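Local coordinates for pyruvate kinase 1 (PDB 4KCT), which catalyses phosphoryl transfer from phosphoenolpyruvate to ADP, the last step of glycolysis, yielding pyruvate and ATP, and also has an intrinsic decarboxylase activity, at residues Ile259-Gly264 with Met280-Lys285; Asn319-Gly324 with Arg349-Ala354; Gly140-Asp145 with Leu162-Asn167; Asn134-Gly139 with Pro181-Asp186. All blocks are in the same frame, centred on the assembly; numbering follows the deposited sequence.

In the fold
Contacts 1 and 2 lie in the (beta/alpha)8 barrel, and contacts 3 and 4 in and beside the beta domain inserted between its third and fourth strands. Contact 1 carries four residues of the pyruvate pocket. Contact 2 packs two outer helices, its centre about 15 Å from that of contact 1, and the two meet where Ile283 CG2 lies 3.3 Å from Asn323 O. Contact 3 is nested along the chain inside contact 4; their centres are about 11 Å apart and Leu162 CD1 touches Val136 CG1 at 3.4 Å. Contacts 1 and 4, centres about 23 Å apart, approach no nearer than about 11 Å between nearest atoms.

Contact 1 of 4, residues Ile259-Gly264 with Met280-Lys285; sequences IMVARG and MCIISK. With PYR (pyruvic acid), chain E.
The sixth strand of the catalytic barrel packs against helix 275-289 through Ile259, Val261 and Ile282. The axes of strand 259-262 and helix 280-285 are 9.3 Å apart and nearly antiparallel, at 170°. Ile282 CG2 carries the contact: Ile259 CG2 and Val261 CG2 each lie 3.7 Å from it. The Ile259 side chain crosses that of Ile282 at about a right angle, whereas Val261 meets it aslant. With its CG1 turned opposite the backbone N (chi1 -179°), Val261 offers CG2 to the helix, and the same methyl makes a looser approach to Ile283 CG1.

This is one beta-alpha-beta crossover of the (beta/alpha)8 barrel, since helix 275-289 leads on to the neighbouring parallel strand 293-296. Strand alternation sends Met260 the other way, toward the ligand, with its SD 3.8 Å from CB of pyruvate. Beyond it, Ala262 is both the centre of an inverse gamma turn and the N-cap of helix 263-269. Its CB comes within 3.7 Å of the pyruvate carboxylate carbon, and Gly264 N donates to pyruvate O at 2.8 Å (N-H...O angle 142°). A carboxylate at this helix start is probably stabilised by the helix dipole. Arg263 turns back among the barrel elements, paired with Asp316 and bonded to Gln279 and to the carbonyls of Ala296 and Thr297.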
# COMPACT_ATOMS: atom_id res chain seq x y z
N ILE A 259 22.18 -1.95 21.17
CA ILE A 259 21.82 -0.69 21.84
C ILE A 259 20.96 -1.00 23.06
O ILE A 259 20.16 -1.91 23.02
CB ILE A 259 21.02 0.22 20.89
CG1 ILE A 259 21.87 0.60 19.67
CG2 ILE A 259 20.47 1.43 21.64
CD1 ILE A 259 23.06 1.51 20.04
N MET A 260 21.14 -0.27 24.15
CA MET A 260 20.14 -0.27 25.20
C MET A 260 19.49 1.09 25.31
O MET A 260 20.16 2.10 25.35
CB MET A 260 20.76 -0.65 26.57
CG MET A 260 19.74 -0.55 27.69
SD MET A 260 20.47 -0.53 29.33
CE MET A 260 21.37 -2.08 29.32
N VAL A 261 18.17 1.12 25.34
CA VAL A 261 17.45 2.34 25.63
C VAL A 261 17.39 2.51 27.14
O VAL A 261 16.64 1.81 27.81
CB VAL A 261 16.01 2.31 25.02
CG1 VAL A 261 15.27 3.62 25.31
CG2 VAL A 261 16.08 2.04 23.52
N ALA A 262 18.31 3.30 27.68
CA ALA A 262 18.53 3.32 29.12
C ALA A 262 17.64 4.40 29.75
O ALA A 262 18.04 5.55 29.88
CB ALA A 262 20.01 3.60 29.42
N ARG A 263 16.37 4.06 29.94
CA ARG A 263 15.33 5.06 30.14
C ARG A 263 15.43 5.85 31.44
O ARG A 263 14.85 6.91 31.56
CB ARG A 263 13.95 4.42 30.03
CG ARG A 263 13.68 3.90 28.62
CD ARG A 263 12.25 3.42 28.51
NE ARG A 263 11.89 2.50 29.60
CZ ARG A 263 10.69 1.94 29.71
NH1 ARG A 263 9.77 2.20 28.79
NH2 ARG A 263 10.36 1.26 30.80
N GLY A 264 16.16 5.30 32.42
CA GLY A 264 16.32 5.96 33.72
C GLY A 264 17.05 7.27 33.57
O GLY A 264 16.46 8.36 33.73
N MET A 280 10.82 4.69 20.57
CA MET A 280 10.28 4.18 19.32
C MET A 280 11.28 4.34 18.19
O MET A 280 11.41 3.47 17.34
CB MET A 280 9.00 4.92 18.95
CG MET A 280 7.81 4.57 19.84
SD MET A 280 6.48 5.76 19.56
CE MET A 280 5.81 5.12 18.05
N CYS A 281 11.88 5.51 18.11
CA CYS A 281 12.85 5.82 17.06
C CYS A 281 14.09 4.90 17.12
O CYS A 281 14.44 4.27 16.14
CB CYS A 281 13.27 7.28 17.17
SG CYS A 281 14.57 7.70 15.99
N ILE A 282 14.66 4.74 18.32
CA ILE A 282 15.86 3.93 18.50
C ILE A 282 15.58 2.44 18.24
O ILE A 282 16.34 1.77 17.52
CB ILE A 282 16.43 4.13 19.90
CG1 ILE A 282 17.01 5.55 20.05
CG2 ILE A 282 17.48 3.08 20.21
CD1 ILE A 282 17.25 5.92 21.51
N ILE A 283 14.47 1.94 18.75
CA ILE A 283 14.16 0.54 18.51
C ILE A 283 14.00 0.26 17.01
O ILE A 283 14.59 -0.70 16.46
CB ILE A 283 12.92 0.07 19.29
CG1 ILE A 283 13.25 0.02 20.80
CG2 ILE A 283 12.49 -1.31 18.77
CD1 ILE A 283 12.00 -0.20 21.71
N SER A 284 13.24 1.12 16.34
CA SER A 284 13.01 0.93 14.89
C SER A 284 14.31 1.05 14.10
O SER A 284 14.55 0.27 13.19
CB SER A 284 11.96 1.91 14.38
OG SER A 284 10.68 1.54 14.94
N LYS A 285 15.17 1.99 14.47
CA LYS A 285 16.45 2.11 13.80
C LYS A 285 17.29 0.84 13.98
O LYS A 285 17.97 0.41 13.05
CB LYS A 285 17.23 3.35 14.29
CG LYS A 285 16.72 4.67 13.68
CD LYS A 285 17.51 5.85 14.25
CE LYS A 285 17.12 7.18 13.59
NZ LYS A 285 17.66 7.28 12.22
C PYR E . 19.35 3.65 33.03
O PYR E . 18.14 3.37 32.77
OXT PYR E . 19.71 4.86 33.12
CA PYR E . 20.38 2.57 33.08
O3 PYR E . 21.56 2.83 33.36
CB PYR E . 19.99 1.16 32.68

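Contact 2 of 4, residues Asn319-Gly324 with Arg349-Ala354; sequences NAVLNG and RICVEA
Val321 and Ala354 meet between two helices that run roughly the same way, with axes 8.9 Å apart and a crossing angle of -42°; the nearest CA pair is Leu322 and Ala354, 6.3 Å apart. These are the outer helices following strands seven and eight of the (beta/alpha)8 barrel, and the underlying Val328 of strand 327-330 touches both Ala320 and Cys351.

Val321 straddles one turn of the opposite helix. Its CG1 sits 3.6 Å from Ala354 CB, while CG2, on the other branch, lies 3.9 Å from Cys351 SG. The division follows from chi1 of 167°, which sets CG1 opposite the backbone N and CG2 opposite the carbonyl carbon. The single CB of Ala354, turned at the facing helix, is consistent with the fairly close axis distance. Leu322 flanks it and is only partly buried; here Met280 of the second subunit packs on its side chain. A Schellman motif ends helix 311-323 at Gly324, whose N donates to Ala320 O and, weakly, to Val321 O. Across the contact, Leu322 CD2 lies 3.6 Å from Ala354 O, an oxygen that accepts a hydrogen bond from Thr358 OG1.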
# COMPACT_ATOMS: atom_id res chain seq x y z
N ASN A 319 4.19 -3.07 25.11
CA ASN A 319 4.52 -2.09 24.07
C ASN A 319 5.97 -2.03 23.64
O ASN A 319 6.26 -1.78 22.45
CB ASN A 319 3.99 -0.70 24.46
CG ASN A 319 2.51 -0.56 24.18
OD1 ASN A 319 2.06 -0.85 23.07
ND2 ASN A 319 1.72 -0.33 25.23
N ALA A 320 6.89 -2.34 24.56
CA ALA A 320 8.32 -2.49 24.18
C ALA A 320 8.48 -3.65 23.19
O ALA A 320 9.16 -3.52 22.17
CB ALA A 320 9.21 -2.70 25.43
N VAL A 321 7.76 -4.73 23.43
CA VAL A 321 7.79 -5.86 22.49
C VAL A 321 7.15 -5.51 21.13
O VAL A 321 7.75 -5.70 20.06
CB VAL A 321 7.07 -7.07 23.09
CG1 VAL A 321 6.84 -8.13 22.01
CG2 VAL A 321 7.88 -7.62 24.27
N LEU A 322 5.98 -4.86 21.18
CA LEU A 322 5.31 -4.41 19.94
C LEU A 322 6.13 -3.36 19.20
O LEU A 322 6.10 -3.30 17.97
CB LEU A 322 3.92 -3.82 20.26
CG LEU A 322 2.88 -4.84 20.81
CD1 LEU A 322 1.59 -4.15 21.28
CD2 LEU A 322 2.57 -5.90 19.78
N ASN A 323 6.83 -2.50 19.95
CA ASN A 323 7.74 -1.52 19.32
C ASN A 323 8.82 -2.23 18.46
O ASN A 323 9.45 -1.59 17.63
CB ASN A 323 8.50 -0.69 20.36
CG ASN A 323 7.64 0.40 21.02
OD1 ASN A 323 8.05 0.96 22.03
ND2 ASN A 323 6.48 0.73 20.42
N GLY A 324 9.23 -3.43 18.90
CA GLY A 324 10.25 -4.19 18.16
C GLY A 324 11.50 -4.54 18.95
O GLY A 324 12.50 -4.98 18.38
N ARG A 349 5.22 -13.85 30.49
CA ARG A 349 3.83 -14.03 30.04
C ARG A 349 3.36 -12.81 29.24
O ARG A 349 2.63 -12.95 28.25
CB ARG A 349 2.87 -14.26 31.25
CG ARG A 349 3.03 -15.63 31.88
CD ARG A 349 1.83 -16.02 32.77
NE ARG A 349 1.61 -15.08 33.86
CZ ARG A 349 2.21 -15.11 35.05
NH1 ARG A 349 1.89 -14.23 35.98
NH2 ARG A 349 3.16 -16.00 35.32
N ILE A 350 3.78 -11.62 29.67
CA ILE A 350 3.44 -10.40 28.92
C ILE A 350 4.11 -10.42 27.53
O ILE A 350 3.47 -10.06 26.52
CB ILE A 350 3.83 -9.11 29.69
CG1 ILE A 350 3.10 -9.01 31.05
CG2 ILE A 350 3.54 -7.86 28.86
CD1 ILE A 350 3.86 -8.07 32.02
N CYS A 351 5.41 -10.73 27.48
CA CYS A 351 6.12 -10.86 26.20
C CYS A 351 5.37 -11.78 25.26
O CYS A 351 5.15 -11.46 24.09
CB CYS A 351 7.51 -11.43 26.41
SG CYS A 351 8.63 -10.20 27.08
N VAL A 352 4.98 -12.94 25.76
CA VAL A 352 4.24 -13.91 24.93
C VAL A 352 2.90 -13.39 24.41
O VAL A 352 2.55 -13.62 23.22
CB VAL A 352 4.08 -15.27 25.64
CG1 VAL A 352 3.01 -16.12 24.95
CG2 VAL A 352 5.42 -16.00 25.67
N GLU A 353 2.13 -12.69 25.26
CA GLU A 353 0.87 -12.09 24.80
C GLU A 353 1.13 -11.06 23.69
O GLU A 353 0.42 -11.03 22.69
CB GLU A 353 0.11 -11.40 25.95
CG GLU A 353 -0.52 -12.35 26.94
CD GLU A 353 -1.73 -13.07 26.38
OE1 GLU A 353 -2.16 -14.06 27.01
OE2 GLU A 353 -2.33 -12.59 25.40
N ALA A 354 2.10 -10.17 23.91
CA ALA A 354 2.45 -9.14 22.92
C ALA A 354 2.91 -9.76 21.59
O ALA A 354 2.42 -9.41 20.54
CB ALA A 354 3.56 -8.23 23.46

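Contact 3 of 4, residues Gly140-Asp145 with Leu162-Asn167; sequences GSIYVD and LKCHVN
Ile142 sends its side chain over the face of the sheet toward Cys164 and Leu162, and only the last carbon of that chain arrives. CB points toward strand 161-166 but stops 5.6 Å from Cys164 SG. CG1 follows opposite the carbonyl carbon (chi1 -65°) and gains little, at 5.2 Å from Cys164 SG. The next torsion is extended, chi2 167°, and carries CD1 forward until it lies 4.2 Å from Cys164 SG and 4.3 Å from Leu162 CD1. The other branch, CG2, leads away from the cysteine, 6.4 Å from its SG. CD1 thus touches two side chains that are alternate residues of one strand, on the same face.

Strands 141-144 and 161-166 are not neighbours. Strand 149-158 runs between them, antiparallel to both, so the outer two share a direction and their contact is made by side chains alone, with no hydrogen bond across. The CA atoms of Ile142 and Cys164 are 8.7 Å apart, which is consistent with curvature toward this face. The sheet belongs to the B domain, the beta-barrel lid that pyruvate kinases carry as an insertion in the catalytic barrel. Around the three residues the apolar interior is continued by Ile178 and Leu180 against Ile142, and by Val110 of strand 107-111 against Leu162 and Cys164. Backbone bonds set the spacing: Ile142 pairs with Leu151 of the intervening strand, and Leu162 with Val110. Asn167, where strand 161-166 has ended, is tied back to that middle strand by its OD1, bonded to Thr150 OG1.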
# COMPACT_ATOMS: atom_id res chain seq x y z
N GLY A 140 19.11 28.10 30.77
CA GLY A 140 19.19 26.64 30.81
C GLY A 140 18.99 26.08 32.21
O GLY A 140 18.90 26.82 33.19
N SER A 141 18.95 24.76 32.31
CA SER A 141 18.76 24.10 33.59
C SER A 141 19.96 23.27 34.02
O SER A 141 20.63 22.62 33.20
CB SER A 141 17.51 23.22 33.53
OG SER A 141 16.36 24.01 33.33
N ILE A 142 20.15 23.20 35.33
CA ILE A 142 21.00 22.19 35.91
C ILE A 142 20.15 21.35 36.82
O ILE A 142 19.41 21.88 37.64
CB ILE A 142 22.14 22.83 36.72
CG1 ILE A 142 23.06 23.63 35.79
CG2 ILE A 142 22.91 21.77 37.49
CD1 ILE A 142 24.05 24.55 36.52
N TYR A 143 20.22 20.03 36.67
CA TYR A 143 19.47 19.13 37.50
C TYR A 143 20.40 18.56 38.55
O TYR A 143 21.52 18.15 38.23
CB TYR A 143 18.90 17.98 36.64
CG TYR A 143 17.79 18.39 35.68
CD1 TYR A 143 17.30 17.49 34.72
CD2 TYR A 143 17.21 19.66 35.76
CE1 TYR A 143 16.29 17.86 33.83
CE2 TYR A 143 16.23 20.06 34.83
CZ TYR A 143 15.74 19.14 33.91
OH TYR A 143 14.75 19.52 33.02
N VAL A 144 19.89 18.40 39.76
CA VAL A 144 20.70 17.87 40.83
C VAL A 144 19.98 16.69 41.50
O VAL A 144 18.76 16.71 41.64
CB VAL A 144 21.02 18.97 41.87
CG1 VAL A 144 22.16 18.53 42.78
CG2 VAL A 144 21.36 20.29 41.16
N ASP A 145 20.74 15.64 41.81
CA ASP A 145 20.25 14.52 42.56
C ASP A 145 19.25 13.72 41.74
O ASP A 145 18.05 13.71 42.02
CB ASP A 145 19.63 14.98 43.89
CG ASP A 145 19.73 13.92 44.96
OD1 ASP A 145 20.24 12.82 44.66
OD2 ASP A 145 19.31 14.19 46.09
N LEU A 162 28.31 30.30 37.83
CA LEU A 162 26.97 30.63 37.39
C LEU A 162 26.11 30.99 38.60
O LEU A 162 26.20 30.35 39.65
CB LEU A 162 26.35 29.43 36.65
CG LEU A 162 27.13 28.97 35.41
CD1 LEU A 162 26.51 27.70 34.84
CD2 LEU A 162 27.16 30.07 34.37
N LYS A 163 25.29 32.01 38.44
CA LYS A 163 24.27 32.31 39.42
C LYS A 163 22.96 31.65 39.00
O LYS A 163 22.55 31.76 37.84
CB LYS A 163 24.09 33.83 39.52
CG LYS A 163 23.07 34.26 40.56
CD LYS A 163 23.16 35.76 40.82
CE LYS A 163 21.92 36.49 40.32
NZ LYS A 163 22.09 37.05 38.95
N CYS A 164 22.33 30.93 39.93
CA CYS A 164 21.20 30.04 39.58
C CYS A 164 20.00 30.30 40.49
O CYS A 164 20.15 30.77 41.62
CB CYS A 164 21.62 28.57 39.71
SG CYS A 164 22.94 28.07 38.57
N HIS A 165 18.83 29.94 40.01
CA HIS A 165 17.60 30.11 40.77
C HIS A 165 17.08 28.74 41.12
O HIS A 165 16.86 27.93 40.23
CB HIS A 165 16.58 30.86 39.91
CG HIS A 165 15.19 30.91 40.51
ND1 HIS A 165 14.30 29.89 40.40
CD2 HIS A 165 14.50 31.95 41.15
CE1 HIS A 165 13.13 30.24 40.96
NE2 HIS A 165 13.25 31.50 41.42
N VAL A 166 16.93 28.46 42.41
CA VAL A 166 16.39 27.16 42.84
C VAL A 166 14.90 27.06 42.56
O VAL A 166 14.14 27.98 42.92
CB VAL A 166 16.63 26.94 44.34
CG1 VAL A 166 15.91 25.67 44.83
CG2 VAL A 166 18.13 26.86 44.63
N ASN A 167 14.46 25.96 41.95
CA ASN A 167 13.07 25.82 41.53
C ASN A 167 12.19 25.12 42.55
O ASN A 167 10.99 25.35 42.58
CB ASN A 167 12.95 25.10 40.19
CG ASN A 167 13.41 25.95 39.04
OD1 ASN A 167 13.96 25.44 38.06
ND2 ASN A 167 13.32 27.25 39.20

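Contact 4 of 4, residues Asn134-Gly139 with Pro181-Asp186; sequences NAVRPG and PGCEVD
Cys183 lies against Ala135 and Val136 where the irregular chain after strand 177-179, on its way out of the B domain, passes the end of short helix 132-135. Its SG is 4.0 Å from Val136 CB and 3.4 Å from Ala135 O. Cys183 CB lies 4.3 Å from Ala135 CB. Turned opposite its own carbonyl carbon (chi1 -58°), the sulfur reaches across to the helix end. One residue further along, Glu184 O lies 3.9 Å from Ala135 CB.

No direct hydrogen bond clearly joins the two segments; a water bridges them instead. It donates to Ala135 O at 2.8 Å and accepts from Glu184 N at 2.9 Å, satisfying a carbonyl at the helix end and an amide of the irregular chain. Val136 is the first residue to leave helical geometry.

Further out, Tyr129 touches both Ala135 and Val185, and its OH accepts from Asp186 N. The 181-186 segment leads on toward helix 192-204 of the catalytic barrel, and Glu184 reaches that domain directly: OE1 is hydrogen-bonded to His243 NE2, OE2 weakly to Gln244 NE2.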
# COMPACT_ATOMS: atom_id res chain seq x y z
N ASN A 134 30.71 26.82 29.81
CA ASN A 134 30.51 26.70 28.37
C ASN A 134 29.33 25.83 28.00
O ASN A 134 28.79 25.96 26.93
CB ASN A 134 31.76 26.17 27.68
CG ASN A 134 32.91 27.12 27.79
OD1 ASN A 134 32.71 28.33 27.83
ND2 ASN A 134 34.12 26.58 27.95
N ALA A 135 29.03 24.85 28.84
CA ALA A 135 28.02 23.85 28.51
C ALA A 135 26.61 24.40 28.68
O ALA A 135 25.73 24.06 27.91
CB ALA A 135 28.20 22.61 29.37
N VAL A 136 26.38 25.15 29.75
CA VAL A 136 25.03 25.63 30.05
C VAL A 136 24.95 27.15 30.05
O VAL A 136 25.78 27.84 30.64
CB VAL A 136 24.47 25.05 31.38
CG1 VAL A 136 25.30 25.47 32.55
CG2 VAL A 136 23.03 25.49 31.58
N ARG A 137 23.91 27.67 29.39
CA ARG A 137 23.75 29.09 29.15
C ARG A 137 22.62 29.64 30.04
O ARG A 137 21.74 28.88 30.46
CB ARG A 137 23.39 29.32 27.67
CG ARG A 137 24.57 29.55 26.75
CD ARG A 137 25.81 28.82 27.24
NE ARG A 137 26.69 28.43 26.14
CZ ARG A 137 27.78 29.10 25.78
NH1 ARG A 137 28.53 28.66 24.78
NH2 ARG A 137 28.14 30.20 26.44
N PRO A 138 22.63 30.96 30.30
CA PRO A 138 21.53 31.58 31.04
C PRO A 138 20.18 31.13 30.48
O PRO A 138 20.04 31.02 29.26
CB PRO A 138 21.75 33.07 30.80
CG PRO A 138 23.22 33.20 30.61
CD PRO A 138 23.63 31.96 29.87
N GLY A 139 19.26 30.76 31.36
CA GLY A 139 17.96 30.23 30.94
C GLY A 139 17.93 28.72 30.85
O GLY A 139 16.86 28.12 30.84
N PRO A 181 20.80 18.92 31.20
CA PRO A 181 19.86 18.39 30.20
C PRO A 181 19.99 19.16 28.91
O PRO A 181 20.11 20.39 28.93
CB PRO A 181 18.48 18.62 30.84
CG PRO A 181 18.70 19.71 31.84
CD PRO A 181 20.10 19.50 32.36
N GLY A 182 20.21 18.45 27.81
CA GLY A 182 20.30 19.10 26.51
C GLY A 182 21.66 19.69 26.20
O GLY A 182 21.86 20.24 25.14
N CYS A 183 22.63 19.53 27.12
CA CYS A 183 23.94 20.18 26.97
C CYS A 183 25.00 19.22 26.44
O CYS A 183 25.06 18.05 26.85
CB CYS A 183 24.42 20.77 28.31
SG CYS A 183 23.30 21.97 29.05
N GLU A 184 25.90 19.73 25.61
CA GLU A 184 27.02 18.92 25.13
C GLU A 184 28.04 18.76 26.26
O GLU A 184 28.61 19.74 26.73
CB GLU A 184 27.67 19.57 23.91
CG GLU A 184 26.70 19.90 22.78
CD GLU A 184 26.17 18.66 22.08
OE1 GLU A 184 25.01 18.70 21.58
OE2 GLU A 184 26.89 17.64 22.04
N VAL A 185 28.16 17.55 26.78
CA VAL A 185 29.10 17.26 27.84
C VAL A 185 30.26 16.45 27.26
O VAL A 185 30.05 15.56 26.43
CB VAL A 185 28.41 16.46 28.95
CG1 VAL A 185 29.44 15.82 29.87
CG2 VAL A 185 27.44 17.36 29.72
N ASP A 186 31.48 16.82 27.64
CA ASP A 186 32.68 16.18 27.11
C ASP A 186 33.46 15.48 28.24
O ASP A 186 34.16 16.14 29.01
CB ASP A 186 33.57 17.22 26.40
CG ASP A 186 34.79 16.59 25.72
OD1 ASP A 186 35.62 17.36 25.17
OD2 ASP A 186 34.91 15.34 25.74
O HOH W 1 26.00 22.59 25.59